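Long-range contact in Old Yellow Enzyme (Pichia, PDB 6AGZ), which probably catalyses the asymmetric reduction of enone compounds as an FMN-dependent oxidoreductase of the Old Yellow Enzyme family: residues V313-G318 / D336-G341. Numbering follows the deposited sequence.
Sequences VLRSGG and DRTLIG. With FMN (flavin mononucleotide), chain C.
In this parallel pair V313 and R315 each turn both N-H and C=O to the segment 336-341. V313 N reaches R337 O, just ahead of strand 338-341, and the other three bonds fall within the strand: L339 N reaches V313 O, R315 N meets L339 O at 2.9 Å, almost straight at 178°, and G341 N closes on R315 O. The short axes run 30° apart with a closest approach of 4.6 Å. These are strands seven and eight of the flavoprotein's TIM barrel, joined through helix 328-334 in a beta-alpha-beta unit, and their C-terminal ends carry the FMN phosphate. There G318 N donates to FMN O1P at 2.8 Å, while one water accepts from G317 N and donates to both G341 O and FMN O2P, tying both strand ends to the same phosphate. On the face turned to the helix, R315 CD lies 3.7 Å from T338 CG2; the R315 guanidinium forms a salt bridge with E286 through NE. V313 CG1, set between the backbone N and carbonyl carbon (chi1 54°), packs against R337 CD, and the R337 guanidinium is held by D335 and the carbonyl of G311. On the other face, L314 CD1 touches L339 CB at 3.8 Å and comes 3.5 Å from G341 N. S316 OG lies 3.4 Å from G341 CA, packing against the bare backbone of the glycine.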
loop_
_atom_site.group_PDB
_atom_site.type_symbol
_atom_site.label_atom_id
_atom_site.label_comp_id
_atom_site.label_asym_id
_atom_site.label_seq_id
_atom_site.Cartn_x
_atom_site.Cartn_y
_atom_site.Cartn_z
ATOM N N VAL A 313 -4.908 7.649 14.876
ATOM C CA VAL A 313 -4.833 8.256 13.554
ATOM C C VAL A 313 -5.796 9.434 13.510
ATOM O O VAL A 313 -6.966 9.301 13.883
ATOM C CB VAL A 313 -5.144 7.242 12.434
ATOM C CG1 VAL A 313 -6.481 6.546 12.674
ATOM C CG2 VAL A 313 -5.127 7.928 11.076
ATOM N N LEU A 314 -5.297 10.587 13.081
ATOM C CA LEU A 314 -6.111 11.783 12.907
ATOM C C LEU A 314 -6.455 11.920 11.431
ATOM O O LEU A 314 -5.560 12.061 10.600
ATOM C CB LEU A 314 -5.369 13.024 13.403
ATOM C CG LEU A 314 -5.917 14.375 12.937
ATOM C CD1 LEU A 314 -7.341 14.586 13.431
ATOM C CD2 LEU A 314 -5.012 15.509 13.392
ATOM N N ARG A 315 -7.742 11.874 11.108
ATOM C CA ARG A 315 -8.204 11.974 9.729
ATOM C C ARG A 315 -8.842 13.338 9.514
ATOM O O ARG A 315 -9.741 13.729 10.267
ATOM C CB ARG A 315 -9.202 10.858 9.411
ATOM C CG ARG A 315 -8.730 9.483 9.858
ATOM C CD ARG A 315 -9.714 8.392 9.474
ATOM N NE ARG A 315 -9.802 8.217 8.028
ATOM C CZ ARG A 315 -10.407 7.192 7.437
ATOM N NH1 ARG A 315 -10.973 6.243 8.170
ATOM N NH2 ARG A 315 -10.442 7.112 6.114
ATOM N N SER A 316 -8.378 14.065 8.496
ATOM C CA SER A 316 -8.887 15.408 8.246
ATOM C C SER A 316 -9.272 15.587 6.783
ATOM O O SER A 316 -8.686 14.973 5.886
ATOM C CB SER A 316 -7.860 16.478 8.640
ATOM O OG SER A 316 -7.573 16.420 10.026
ATOM N N GLY A 317 -10.270 16.441 6.557
ATOM C CA GLY A 317 -10.647 16.863 5.219
ATOM C C GLY A 317 -12.059 16.516 4.792
ATOM O O GLY A 317 -12.396 15.341 4.619
ATOM N N GLY A 318 -12.897 17.540 4.610
ATOM C CA GLY A 318 -14.212 17.368 4.027
ATOM C C GLY A 318 -15.300 16.902 4.969
ATOM O O GLY A 318 -16.470 16.874 4.563
ATOM N N ASP A 336 -11.757 2.498 17.681
ATOM C CA ASP A 336 -11.597 3.247 18.920
ATOM C C ASP A 336 -10.303 4.056 18.950
ATOM O O ASP A 336 -9.833 4.423 20.031
ATOM C CB ASP A 336 -11.655 2.291 20.113
ATOM C CG ASP A 336 -12.133 2.966 21.382
ATOM O OD1 ASP A 336 -13.024 3.836 21.294
ATOM O OD2 ASP A 336 -11.617 2.623 22.466
ATOM N N ARG A 337 -9.718 4.348 17.783
ATOM C CA ARG A 337 -8.438 5.046 17.725
ATOM C C ARG A 337 -8.431 6.173 16.694
ATOM O O ARG A 337 -7.355 6.608 16.272
ATOM C CB ARG A 337 -7.297 4.061 17.436
ATOM C CG ARG A 337 -7.525 3.108 16.256
ATOM C CD ARG A 337 -7.169 3.746 14.916
ATOM N NE ARG A 337 -7.188 2.794 13.810
ATOM C CZ ARG A 337 -6.104 2.388 13.155
ATOM N NH1 ARG A 337 -4.910 2.855 13.489
ATOM N NH2 ARG A 337 -6.214 1.519 12.159
ATOM N N THR A 338 -9.597 6.668 16.290
ATOM C CA THR A 338 -9.700 7.624 15.196
ATOM C C THR A 338 -10.110 8.995 15.716
ATOM O O THR A 338 -11.136 9.129 16.391
ATOM C CB THR A 338 -10.702 7.145 14.142
ATOM O OG1 THR A 338 -10.258 5.899 13.593
ATOM C CG2 THR A 338 -10.826 8.170 13.024
ATOM N N LEU A 339 -9.304 10.003 15.397
ATOM C CA LEU A 339 -9.629 11.402 15.627
ATOM C C LEU A 339 -10.112 12.030 14.324
ATOM O O LEU A 339 -9.698 11.633 13.233
ATOM C CB LEU A 339 -8.413 12.170 16.152
ATOM C CG LEU A 339 -7.682 11.602 17.371
ATOM C CD1 LEU A 339 -6.446 12.432 17.682
ATOM C CD2 LEU A 339 -8.604 11.542 18.576
ATOM N N ILE A 340 -10.994 13.019 14.446
ATOM C CA ILE A 340 -11.565 13.710 13.295
ATOM C C ILE A 340 -11.150 15.172 13.365
ATOM O O ILE A 340 -11.455 15.864 14.346
ATOM C CB ILE A 340 -13.094 13.576 13.245
ATOM C CG1 ILE A 340 -13.494 12.107 13.088
ATOM C CG2 ILE A 340 -13.661 14.405 12.103
ATOM C CD1 ILE A 340 -13.116 11.509 11.749
ATOM N N GLY A 341 -10.456 15.639 12.332
ATOM C CA GLY A 341 -9.999 17.015 12.259
ATOM C C GLY A 341 -10.894 17.851 11.351
ATOM O O GLY A 341 -11.267 17.416 10.264
HETATM N N1 FMN C . -2.296 21.753 7.018
HETATM C C2 FMN C . -1.054 21.582 7.600
HETATM O O2 FMN C . -0.607 20.448 7.772
HETATM N N3 FMN C . -0.311 22.677 7.989
HETATM C C4 FMN C . -0.810 23.948 7.797
HETATM O O4 FMN C . -0.154 24.930 8.141
HETATM C C4A FMN C . -2.057 24.122 7.212
HETATM N N5 FMN C . -2.551 25.392 7.022
HETATM C C5A FMN C . -3.790 25.573 6.446
HETATM C C6 FMN C . -4.280 26.858 6.258
HETATM C C7 FMN C . -5.527 27.050 5.677
HETATM C C7M FMN C . -6.056 28.437 5.477
HETATM C C8 FMN C . -6.284 25.955 5.282
HETATM C C8M FMN C . -7.631 26.160 4.654
HETATM C C9 FMN C . -5.791 24.671 5.468
HETATM C C9A FMN C . -4.543 24.473 6.053
HETATM N N10 FMN C . -4.047 23.195 6.240
HETATM C C10 FMN C . -2.804 23.020 6.820
HETATM C "C1'" FMN C . -4.862 22.002 5.828
HETATM C "C2'" FMN C . -5.821 21.677 6.977
HETATM O "O2'" FMN C . -5.073 21.339 8.124
HETATM C "C3'" FMN C . -6.803 20.554 6.646
HETATM O "O3'" FMN C . -6.104 19.350 6.426
HETATM C "C4'" FMN C . -7.645 20.903 5.423
HETATM O "O4'" FMN C . -8.143 22.216 5.551
HETATM C "C5'" FMN C . -8.822 19.951 5.255
HETATM O "O5'" FMN C . -9.587 19.933 6.440
HETATM P P FMN C . -11.046 20.613 6.470
HETATM O O1P FMN C . -11.869 20.064 5.329
HETATM O O2P FMN C . -11.731 20.300 7.778
HETATM O O3P FMN C . -10.895 22.108 6.325
HETATM O O HOH W 1 -12.461 17.868 7.979
#